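Local atomic coordinates of separin (PDB entry 5U1T), a protein that cleaves the SCC1 subunit of cohesin as a caspase-like cysteine protease, triggering chromosome segregation at the onset of anaphase, and is held inactive by securin beforehand. Residues 606-609 with 610-614; 625-628 with 629-633; 1375-1379 with 1380-1384; 1384-1387 with 1388-1392. All coordinates share one frame; numbering follows the deposited sequence.

How the contacts relate
Contacts 1 and 2 are nine-residue stretches of the consecutive helices 602-617 and 621-633, packed against each other through aliphatic side chains such as Val-608 and Ile-631. Each has one buried greasy side and one more open side. Contacts 3 and 4 lie about 49 to 55 Å away between nearest atoms, within the peptidase C50 region, and meet at Arg-1384 on strand 1382-1385. Contact 3 is the turn leading into that strand, with exposed residues at its corner; contact 4, the most buried of the four, leads out into helix 1388-1397. Regular main-chain bonds and i to i+4 packing serve the helices, whereas a turn bond and a serine N-cap serve the strand's ends.

Contact 1 of 4, residues 606-609 with 610-614; sequences DFVK and MLLCY
Phe-607 and Leu-611 sit one turn apart on the alpha helix 602-617, side by side and pointing the same way. Leu-611 lays its CB over one face of the ring and brings CD2 to 3.8 Å from Phe-607 CZ. Both side chains run anti to their own backbone N (chi1 162° and 178°), which keeps them parallel. This is the tightly packed side: Tyr-585 of helix 578-590 meets the Phe-607 ring edge-to-face, and Leu-627 of helix 621-633 closes over Leu-611 and Leu-612. Next along the same side, Val-608 and Leu-612 touch more loosely, CG1 to CG at 4.4 Å.

The other side is partly open to solvent. Lys-609 bends at chi2 and chi3 to carry NZ back toward Asp-606, but the salt bridge to OD1 is long at 3.7 Å. The chain of another protein reaches both sides, packing on Phe-607 as well as on Asp-606 and Met-610. Beneath both sides runs the helical main chain, with Cys-613 N bonded to Lys-609 O. Val-608 O takes two donors: Leu-612 N at 2.9 Å with a straight N-H (180°), and Leu-611 N at 3.0 Å, which stands above the carbonyl plane.

Contact 2 of 4, residues 625-628 with 629-633; sequences IELS and LCIKS
Leu-627 and Ile-631 make the buried apolar step of this part of the helix. Their side chains cross obliquely, and Leu-627 CD1 lies 3.8 Å from Ile-631 CD1. Leu-627 reaches it because CG stands anti to the backbone N (chi1 177°), swinging the isobutyl group beside its own carbonyl carbon and so toward the following turn. A second i to i+4 pair lies on another side of the helix: Ile-625 and Leu-629 run alongside each other, with Ile-625 CG2 at 4.0 Å from Leu-629 CD1.

Behind these pairs is the main chain of helix 621-633. Leu-629 N bonds to Ile-625 O and Cys-630 N to Glu-626 O, while Ile-631 N meets Leu-627 O at 2.9 Å, close to straight at 169°. Lys-632 N closes the set on Ser-628 O at 3.0 Å, with the lysine methylenes folded past that same carbonyl.

Neighbouring helices hold these residues from outside. Leu-590 of helix 578-590 lies against Leu-627, Cys-630 and Ile-631, and Leu-649 of helix 642-655 rests on both Ile-625 and Leu-629. Helix 642-655 also supplies the polar partners: Ser-628 OG is hydrogen-bonded to Ala-645 O, and Lys-632 NZ forms a salt bridge with Asp-646. The chemistry is therefore divided. The apolar pairs present a greasy surface to helices 578-590 and 642-655, while the buried serine hydroxyl and the lysine ammonium tie this part of the helix to helix 642-655 by bonds that depend on direction and charge.

Contact 3 of 4, residues 1375-1379 with 1380-1384; sequences SFLKD and LSITR
Leu-1377 O accepts the bond that closes this turn, from Leu-1380 N at 2.9 Å. The N-H points well at the oxygen (160°), though the donor stands above the carbonyl plane. It is a type I beta turn, with Lys-1378 and Asp-1379 at the exposed corner, and it leads into strand 1382-1385.

Apolar side chains meet loosely across the turn. Leu-1380 sets its CB 3.4 Å from Leu-1377 O and sends CD1 to 4.3 Å from Leu-1377 CD2, a distant touch. Farther along, Ile-1382 directs its side chain back at the turn. Its extended outer arm (chi2 174°) carries CD1 to 4.2 Å from Leu-1377 CB and 3.9 Å from Leu-1377 O, so one methyl rests on both the side chain and the main chain of the turn's first residue.

The strand then settles beside strand 1353-1362, with which it pairs in parallel. His-1357 of that strand bridges two hydroxyls, ND1 to Ser-1381 OG and NE2 to Thr-1383 OG1. On the turn side, Phe-1245 lies against both Phe-1376 and Leu-1377. One main-chain bond thus sets the reversal, loose apolar contacts lay it against the strand that follows, and polar bonds to His-1357 and, from Thr-1383 OG1, to Gly-1589 O help place that strand.

Contact 4 of 4, residues 1384-1387 with 1388-1392; sequences RVPS and YVCLN
Ser-1387 grips the first turn of helix 1388-1397 as its N-cap. Its OG accepts from Cys-1390 N at 3.2 Å with an N-H angle of 153°, giving a partner to an amide that precedes the regular helical pattern. The hydroxyl gets there because chi1 of 69° sets it between the backbone N and the carbonyl carbon, turned over the helix end. The carbonyl of the same residue begins the regular pattern: Ser-1387 O takes Leu-1391 N at 3.1 Å, nearly straight at 176°. Cys-1390 N also leans on that oxygen at 3.3 Å, but only weakly, so its main bond is the one to the hydroxyl.

Another amide of the turn is answered from outside, Tyr-1388 N bonding to Asp-1074 OD1. The Tyr-1388 ring makes a cation-pi contact with Arg-1077. Before the cap, Val-1385 still belongs to the sheet, its backbone hydrogen-bonded to Leu-1360 and Val-1362 of strand 1353-1362.

Apolar groups fill the angle between strand and helix. Val-1385 and Leu-1391 cross at about a right angle, Val-1385 CG1 lying 3.8 Å from Leu-1391 CB, and Pro-1386 sets CD 4.0 Å from Cys-1390 SG. A serine hydroxyl and a carboxylate thus share the work at the helix's start; the negative charge of Asp-1074 would also be favourably placed against the positive end of the helix dipole.

Contact 1 of 4, residues 606-609 with 610-614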
loop_
_atom_site.group_PDB
_atom_site.type_symbol
_atom_site.label_atom_id
_atom_site.label_comp_id
_atom_site.label_asym_id
_atom_site.label_seq_id
_atom_site.Cartn_x
_atom_site.Cartn_y
_atom_site.Cartn_z
ATOM N N ASP A 606 8.090 -15.859 -9.988
ATOM C CA ASP A 606 7.850 -14.429 -9.982
ATOM C C ASP A 606 6.452 -14.130 -10.438
ATOM O O ASP A 606 5.863 -13.156 -10.004
ATOM C CB ASP A 606 8.836 -13.698 -10.883
ATOM C CG ASP A 606 10.258 -13.816 -10.401
ATOM O OD1 ASP A 606 10.480 -14.339 -9.273
ATOM O OD2 ASP A 606 11.158 -13.383 -11.162
ATOM N N PHE A 607 5.939 -14.968 -11.335
ATOM C CA PHE A 607 4.596 -14.790 -11.870
ATOM C C PHE A 607 3.543 -14.948 -10.772
ATOM O O PHE A 607 2.655 -14.101 -10.610
ATOM C CB PHE A 607 4.323 -15.786 -12.996
ATOM C CG PHE A 607 2.869 -15.953 -13.306
ATOM C CD1 PHE A 607 2.144 -14.918 -13.879
ATOM C CD2 PHE A 607 2.216 -17.145 -13.014
ATOM C CE1 PHE A 607 0.794 -15.066 -14.153
ATOM C CE2 PHE A 607 0.867 -17.299 -13.293
ATOM C CZ PHE A 607 0.157 -16.253 -13.864
ATOM N N VAL A 608 3.670 -16.047 -10.033
ATOM C CA VAL A 608 2.764 -16.398 -8.963
ATOM C C VAL A 608 2.741 -15.316 -7.896
ATOM O O VAL A 608 1.663 -14.923 -7.440
ATOM C CB VAL A 608 3.156 -17.717 -8.328
ATOM C CG1 VAL A 608 2.223 -18.063 -7.206
ATOM C CG2 VAL A 608 3.143 -18.793 -9.352
ATOM N N LYS A 609 3.917 -14.837 -7.503
ATOM C CA LYS A 609 3.993 -13.743 -6.551
ATOM C C LYS A 609 3.259 -12.509 -7.077
ATOM O O LYS A 609 2.476 -11.887 -6.347
ATOM C CB LYS A 609 5.445 -13.408 -6.223
ATOM C CG LYS A 609 6.078 -14.408 -5.266
ATOM C CD LYS A 609 7.522 -14.756 -5.625
ATOM C CE LYS A 609 8.407 -13.527 -5.800
ATOM N NZ LYS A 609 9.835 -13.903 -5.630
ATOM N N MET A 610 3.467 -12.181 -8.349
ATOM C CA MET A 610 2.806 -11.032 -8.955
ATOM C C MET A 610 1.275 -11.229 -9.083
ATOM O O MET A 610 0.514 -10.260 -9.169
ATOM C CB MET A 610 3.437 -10.741 -10.314
ATOM C CG MET A 610 3.226 -9.353 -10.863
ATOM S SD MET A 610 3.079 -7.990 -9.658
ATOM C CE MET A 610 4.557 -8.106 -8.599
ATOM N N LEU A 611 0.838 -12.489 -9.082
ATOM C CA LEU A 611 -0.561 -12.842 -9.331
ATOM C C LEU A 611 -1.355 -12.762 -8.041
ATOM O O LEU A 611 -2.468 -12.227 -8.019
ATOM C CB LEU A 611 -0.666 -14.254 -9.933
ATOM C CG LEU A 611 -2.060 -14.820 -10.233
ATOM C CD1 LEU A 611 -2.764 -13.995 -11.293
ATOM C CD2 LEU A 611 -1.970 -16.265 -10.664
ATOM N N LEU A 612 -0.776 -13.343 -6.989
ATOM C CA LEU A 612 -1.286 -13.243 -5.636
ATOM C C LEU A 612 -1.436 -11.774 -5.257
ATOM O O LEU A 612 -2.487 -11.354 -4.766
ATOM C CB LEU A 612 -0.354 -13.943 -4.651
ATOM C CG LEU A 612 -0.277 -15.462 -4.663
ATOM C CD1 LEU A 612 0.699 -15.927 -3.624
ATOM C CD2 LEU A 612 -1.628 -16.073 -4.402
ATOM N N CYS A 613 -0.386 -11.000 -5.504
ATOM C CA CYS A 613 -0.398 -9.580 -5.211
ATOM C C CYS A 613 -1.437 -8.801 -6.021
ATOM O O CYS A 613 -2.032 -7.858 -5.503
ATOM C CB CYS A 613 0.991 -8.992 -5.437
ATOM S SG CYS A 613 1.112 -7.198 -5.427
ATOM N N TYR A 614 -1.690 -9.177 -7.267
ATOM C CA TYR A 614 -2.684 -8.437 -8.038
ATOM C C TYR A 614 -4.096 -8.914 -7.702
ATOM O O TYR A 614 -5.047 -8.151 -7.824
ATOM C CB TYR A 614 -2.435 -8.563 -9.533
ATOM C CG TYR A 614 -3.010 -7.465 -10.399
ATOM C CD1 TYR A 614 -2.747 -6.128 -10.129
ATOM C CD2 TYR A 614 -3.779 -7.766 -11.515
ATOM C CE1 TYR A 614 -3.238 -5.117 -10.939
ATOM C CE2 TYR A 614 -4.274 -6.760 -12.337
ATOM C CZ TYR A 614 -4.001 -5.437 -12.034
ATOM O OH TYR A 614 -4.486 -4.424 -12.827
#

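Contact 2 of 4, residues 625-628 with 629-633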
loop_
_atom_site.group_PDB
_atom_site.type_symbol
_atom_site.label_atom_id
_atom_site.label_comp_id
_atom_site.label_asym_id
_atom_site.label_seq_id
_atom_site.Cartn_x
_atom_site.Cartn_y
_atom_site.Cartn_z
ATOM N N ILE A 625 -7.846 -17.370 -2.093
ATOM C CA ILE A 625 -7.851 -18.512 -1.170
ATOM C C ILE A 625 -7.614 -19.812 -1.944
ATOM O O ILE A 625 -6.824 -20.661 -1.530
ATOM C CB ILE A 625 -9.179 -18.591 -0.348
ATOM C CG1 ILE A 625 -9.239 -17.422 0.632
ATOM C CG2 ILE A 625 -9.274 -19.864 0.446
ATOM C CD1 ILE A 625 -10.584 -17.227 1.292
ATOM N N GLU A 626 -8.277 -19.954 -3.081
ATOM C CA GLU A 626 -8.203 -21.199 -3.814
ATOM C C GLU A 626 -6.802 -21.415 -4.412
ATOM O O GLU A 626 -6.235 -22.516 -4.333
ATOM C CB GLU A 626 -9.262 -21.229 -4.900
ATOM C CG GLU A 626 -9.146 -22.451 -5.755
ATOM C CD GLU A 626 -9.931 -22.308 -7.022
ATOM O OE1 GLU A 626 -10.723 -21.328 -7.089
ATOM O OE2 GLU A 626 -9.748 -23.161 -7.928
ATOM N N LEU A 627 -6.256 -20.346 -4.989
ATOM C CA LEU A 627 -4.891 -20.322 -5.472
ATOM C C LEU A 627 -3.922 -20.671 -4.359
ATOM O O LEU A 627 -3.152 -21.628 -4.497
ATOM C CB LEU A 627 -4.540 -18.953 -6.063
ATOM C CG LEU A 627 -3.106 -18.750 -6.565
ATOM C CD1 LEU A 627 -2.620 -19.937 -7.398
ATOM C CD2 LEU A 627 -3.028 -17.501 -7.377
ATOM N N SER A 628 -3.947 -19.904 -3.272
ATOM C CA SER A 628 -3.019 -20.114 -2.156
ATOM C C SER A 628 -3.063 -21.531 -1.617
ATOM O O SER A 628 -2.020 -22.137 -1.356
ATOM C CB SER A 628 -3.315 -19.145 -1.013
ATOM O OG SER A 628 -2.639 -17.921 -1.216
ATOM N N LEU A 629 -4.273 -22.051 -1.434
ATOM C CA LEU A 629 -4.428 -23.400 -0.917
ATOM C C LEU A 629 -3.807 -24.372 -1.905
ATOM O O LEU A 629 -3.069 -25.277 -1.523
ATOM C CB LEU A 629 -5.901 -23.744 -0.670
ATOM C CG LEU A 629 -6.664 -23.052 0.471
ATOM C CD1 LEU A 629 -8.041 -23.658 0.594
ATOM C CD2 LEU A 629 -5.910 -23.120 1.793
ATOM N N CYS A 630 -4.089 -24.160 -3.181
ATOM C CA CYS A 630 -3.584 -25.051 -4.203
ATOM C C CYS A 630 -2.038 -25.069 -4.246
ATOM O O CYS A 630 -1.431 -26.130 -4.348
ATOM C CB CYS A 630 -4.163 -24.658 -5.554
ATOM S SG CYS A 630 -3.613 -25.751 -6.843
ATOM N N ILE A 631 -1.420 -23.892 -4.154
ATOM C CA ILE A 631 0.034 -23.771 -4.033
ATOM C C ILE A 631 0.572 -24.562 -2.849
ATOM O O ILE A 631 1.471 -25.396 -2.993
ATOM C CB ILE A 631 0.466 -22.303 -3.871
ATOM C CG1 ILE A 631 0.196 -21.521 -5.159
ATOM C CG2 ILE A 631 1.924 -22.211 -3.439
ATOM C CD1 ILE A 631 0.288 -20.043 -4.985
ATOM N N LYS A 632 0.007 -24.306 -1.673
ATOM C CA LYS A 632 0.436 -24.971 -0.447
ATOM C C LYS A 632 0.142 -26.445 -0.528
ATOM O O LYS A 632 0.573 -27.215 0.322
ATOM C CB LYS A 632 -0.258 -24.376 0.773
ATOM C CG LYS A 632 -0.049 -22.877 0.962
ATOM C CD LYS A 632 -1.146 -22.297 1.871
ATOM C CE LYS A 632 -1.357 -23.184 3.093
ATOM N NZ LYS A 632 -0.125 -23.317 3.935
ATOM N N SER A 633 -0.614 -26.830 -1.547
ATOM C CA SER A 633 -0.878 -28.228 -1.810
ATOM C C SER A 633 0.261 -28.838 -2.648
ATOM O O SER A 633 0.859 -29.842 -2.262
ATOM C CB SER A 633 -2.228 -28.377 -2.505
ATOM O OG SER A 633 -2.388 -29.665 -3.049
#

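Contact 3 of 4, residues 1375-1379 with 1380-1384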
loop_
_atom_site.group_PDB
_atom_site.type_symbol
_atom_site.label_atom_id
_atom_site.label_comp_id
_atom_site.label_asym_id
_atom_site.label_seq_id
_atom_site.Cartn_x
_atom_site.Cartn_y
_atom_site.Cartn_z
ATOM N N SER A 1375 -39.309 39.338 20.252
ATOM C CA SER A 1375 -39.853 40.446 21.048
ATOM C C SER A 1375 -39.669 40.260 22.564
ATOM O O SER A 1375 -39.499 41.244 23.292
ATOM C CB SER A 1375 -41.331 40.656 20.735
ATOM O OG SER A 1375 -42.091 39.536 21.149
ATOM N N PHE A 1376 -39.669 39.010 23.025
ATOM C CA PHE A 1376 -39.428 38.737 24.432
ATOM C C PHE A 1376 -37.944 38.616 24.786
ATOM O O PHE A 1376 -37.606 38.361 25.930
ATOM C CB PHE A 1376 -40.178 37.474 24.865
ATOM C CG PHE A 1376 -39.811 36.219 24.095
ATOM C CD1 PHE A 1376 -38.776 35.400 24.525
ATOM C CD2 PHE A 1376 -40.542 35.831 22.976
ATOM C CE1 PHE A 1376 -38.444 34.220 23.820
ATOM C CE2 PHE A 1376 -40.217 34.660 22.267
ATOM C CZ PHE A 1376 -39.176 33.855 22.693
ATOM N N LEU A 1377 -37.056 38.804 23.814
ATOM C CA LEU A 1377 -35.617 38.799 24.103
ATOM C C LEU A 1377 -34.963 40.154 23.835
ATOM O O LEU A 1377 -33.985 40.496 24.486
ATOM C CB LEU A 1377 -34.898 37.714 23.293
ATOM C CG LEU A 1377 -35.242 36.277 23.695
ATOM C CD1 LEU A 1377 -34.351 35.266 22.996
ATOM C CD2 LEU A 1377 -35.187 36.110 25.215
ATOM N N LYS A 1378 -35.539 40.928 22.914
ATOM C CA LYS A 1378 -34.883 42.112 22.361
ATOM C C LYS A 1378 -34.537 43.214 23.370
ATOM O O LYS A 1378 -33.670 44.051 23.104
ATOM C CB LYS A 1378 -35.735 42.691 21.225
ATOM C CG LYS A 1378 -36.889 43.541 21.631
ATOM C CD LYS A 1378 -37.858 43.653 20.464
ATOM C CE LYS A 1378 -39.090 44.512 20.831
ATOM N NZ LYS A 1378 -40.315 44.244 19.968
ATOM N N ASP A 1379 -35.170 43.205 24.535
ATOM C CA ASP A 1379 -34.864 44.215 25.541
ATOM C C ASP A 1379 -34.006 43.668 26.686
ATOM O O ASP A 1379 -33.774 44.358 27.669
ATOM C CB ASP A 1379 -36.162 44.821 26.092
ATOM C CG ASP A 1379 -36.949 45.590 25.028
ATOM O OD1 ASP A 1379 -36.320 46.313 24.218
ATOM O OD2 ASP A 1379 -38.194 45.476 24.996
ATOM N N LEU A 1380 -33.519 42.441 26.551
ATOM C CA LEU A 1380 -32.774 41.794 27.635
ATOM C C LEU A 1380 -31.257 41.934 27.483
ATOM O O LEU A 1380 -30.737 41.971 26.378
ATOM C CB LEU A 1380 -33.139 40.297 27.724
ATOM C CG LEU A 1380 -34.558 39.812 28.078
ATOM C CD1 LEU A 1380 -34.498 38.454 28.757
ATOM C CD2 LEU A 1380 -35.307 40.790 28.940
ATOM N N SER A 1381 -30.544 42.005 28.598
ATOM C CA SER A 1381 -29.094 41.921 28.540
ATOM C C SER A 1381 -28.664 40.493 28.281
ATOM O O SER A 1381 -28.800 39.637 29.154
ATOM C CB SER A 1381 -28.461 42.402 29.835
ATOM O OG SER A 1381 -27.103 41.989 29.898
ATOM N N ILE A 1382 -28.123 40.234 27.095
ATOM C CA ILE A 1382 -27.796 38.867 26.709
ATOM C C ILE A 1382 -26.429 38.732 26.037
ATOM O O ILE A 1382 -26.079 39.517 25.153
ATOM C CB ILE A 1382 -28.864 38.304 25.735
ATOM C CG1 ILE A 1382 -30.241 38.266 26.396
ATOM C CG2 ILE A 1382 -28.475 36.929 25.216
ATOM C CD1 ILE A 1382 -31.341 37.864 25.453
ATOM N N THR A 1383 -25.659 37.734 26.462
ATOM C CA THR A 1383 -24.560 37.223 25.649
ATOM C C THR A 1383 -24.815 35.750 25.349
ATOM O O THR A 1383 -25.466 35.057 26.120
ATOM C CB THR A 1383 -23.187 37.381 26.333
ATOM O OG1 THR A 1383 -23.248 36.883 27.678
ATOM C CG2 THR A 1383 -22.773 38.826 26.360
ATOM N N ARG A 1384 -24.291 35.289 24.216
ATOM C CA ARG A 1384 -24.284 33.875 23.863
ATOM C C ARG A 1384 -23.055 33.147 24.379
ATOM O O ARG A 1384 -21.992 33.729 24.562
ATOM C CB ARG A 1384 -24.355 33.704 22.359
ATOM C CG ARG A 1384 -25.577 34.273 21.740
ATOM C CD ARG A 1384 -25.750 33.673 20.400
ATOM N NE ARG A 1384 -26.840 34.281 19.666
ATOM C CZ ARG A 1384 -27.209 33.884 18.461
ATOM N NH1 ARG A 1384 -26.580 32.874 17.880
ATOM N NH2 ARG A 1384 -28.205 34.487 17.839
#

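Contact 4 of 4, residues 1384-1387 with 1388-1392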
loop_
_atom_site.group_PDB
_atom_site.type_symbol
_atom_site.label_atom_id
_atom_site.label_comp_id
_atom_site.label_asym_id
_atom_site.label_seq_id
_atom_site.Cartn_x
_atom_site.Cartn_y
_atom_site.Cartn_z
ATOM N N ARG A 1384 -24.291 35.289 24.216
ATOM C CA ARG A 1384 -24.284 33.875 23.863
ATOM C C ARG A 1384 -23.055 33.147 24.379
ATOM O O ARG A 1384 -21.992 33.729 24.562
ATOM C CB ARG A 1384 -24.355 33.704 22.359
ATOM C CG ARG A 1384 -25.577 34.273 21.740
ATOM C CD ARG A 1384 -25.750 33.673 20.400
ATOM N NE ARG A 1384 -26.840 34.281 19.666
ATOM C CZ ARG A 1384 -27.209 33.884 18.461
ATOM N NH1 ARG A 1384 -26.580 32.874 17.880
ATOM N NH2 ARG A 1384 -28.205 34.487 17.839
ATOM N N VAL A 1385 -23.210 31.850 24.599
ATOM C CA VAL A 1385 -22.081 31.015 24.980
ATOM C C VAL A 1385 -22.238 29.663 24.277
ATOM O O VAL A 1385 -23.351 29.238 24.016
ATOM C CB VAL A 1385 -22.005 30.883 26.518
ATOM C CG1 VAL A 1385 -21.714 29.474 26.927
ATOM C CG2 VAL A 1385 -20.980 31.851 27.088
ATOM N N PRO A 1386 -21.131 29.011 23.902
ATOM C CA PRO A 1386 -21.319 27.731 23.201
ATOM C C PRO A 1386 -21.524 26.511 24.115
ATOM O O PRO A 1386 -21.982 25.489 23.606
ATOM C CB PRO A 1386 -20.028 27.594 22.385
ATOM C CG PRO A 1386 -19.013 28.401 23.121
ATOM C CD PRO A 1386 -19.752 29.526 23.775
ATOM N N SER A 1387 -21.236 26.611 25.414
ATOM C CA SER A 1387 -21.438 25.483 26.334
ATOM C C SER A 1387 -21.293 25.849 27.823
ATOM O O SER A 1387 -20.723 26.882 28.153
ATOM C CB SER A 1387 -20.443 24.373 26.001
ATOM O OG SER A 1387 -19.129 24.786 26.325
ATOM N N TYR A 1388 -21.764 24.990 28.725
ATOM C CA TYR A 1388 -21.587 25.228 30.166
ATOM C C TYR A 1388 -20.120 25.285 30.572
ATOM O O TYR A 1388 -19.746 26.024 31.501
ATOM C CB TYR A 1388 -22.264 24.145 31.016
ATOM C CG TYR A 1388 -23.768 24.107 30.951
ATOM C CD1 TYR A 1388 -24.497 25.235 30.609
ATOM C CD2 TYR A 1388 -24.459 22.933 31.228
ATOM C CE1 TYR A 1388 -25.872 25.202 30.541
ATOM C CE2 TYR A 1388 -25.834 22.888 31.161
ATOM C CZ TYR A 1388 -26.539 24.028 30.817
ATOM O OH TYR A 1388 -27.916 24.000 30.747
ATOM N N VAL A 1389 -19.297 24.482 29.901
ATOM C CA VAL A 1389 -17.887 24.394 30.248
ATOM C C VAL A 1389 -17.171 25.683 29.862
ATOM O O VAL A 1389 -16.275 26.139 30.576
ATOM C CB VAL A 1389 -17.194 23.177 29.579
ATOM C CG1 VAL A 1389 -15.695 23.180 29.889
ATOM C CG2 VAL A 1389 -17.832 21.863 30.044
ATOM N N CYS A 1390 -17.582 26.285 28.752
ATOM C CA CYS A 1390 -16.982 27.543 28.329
ATOM C C CYS A 1390 -17.417 28.714 29.236
ATOM O O CYS A 1390 -16.592 29.544 29.663
ATOM C CB CYS A 1390 -17.339 27.846 26.871
ATOM S SG CYS A 1390 -16.718 29.455 26.325
ATOM N N LEU A 1391 -18.715 28.775 29.521
ATOM C CA LEU A 1391 -19.229 29.760 30.437
ATOM C C LEU A 1391 -18.488 29.656 31.772
ATOM O O LEU A 1391 -17.973 30.660 32.279
ATOM C CB LEU A 1391 -20.742 29.587 30.629
ATOM C CG LEU A 1391 -21.407 30.590 31.578
ATOM C CD1 LEU A 1391 -21.194 32.020 31.087
ATOM C CD2 LEU A 1391 -22.897 30.284 31.776
ATOM N N ASN A 1392 -18.400 28.455 32.338
ATOM C CA ASN A 1392 -17.867 28.352 33.695
ATOM C C ASN A 1392 -16.377 28.606 33.777
ATOM O O ASN A 1392 -15.885 29.023 34.816
ATOM C CB ASN A 1392 -18.173 26.993 34.322
ATOM C CG ASN A 1392 -17.607 26.874 35.736
ATOM O OD1 ASN A 1392 -18.094 27.522 36.664
ATOM N ND2 ASN A 1392 -16.560 26.066 35.895
#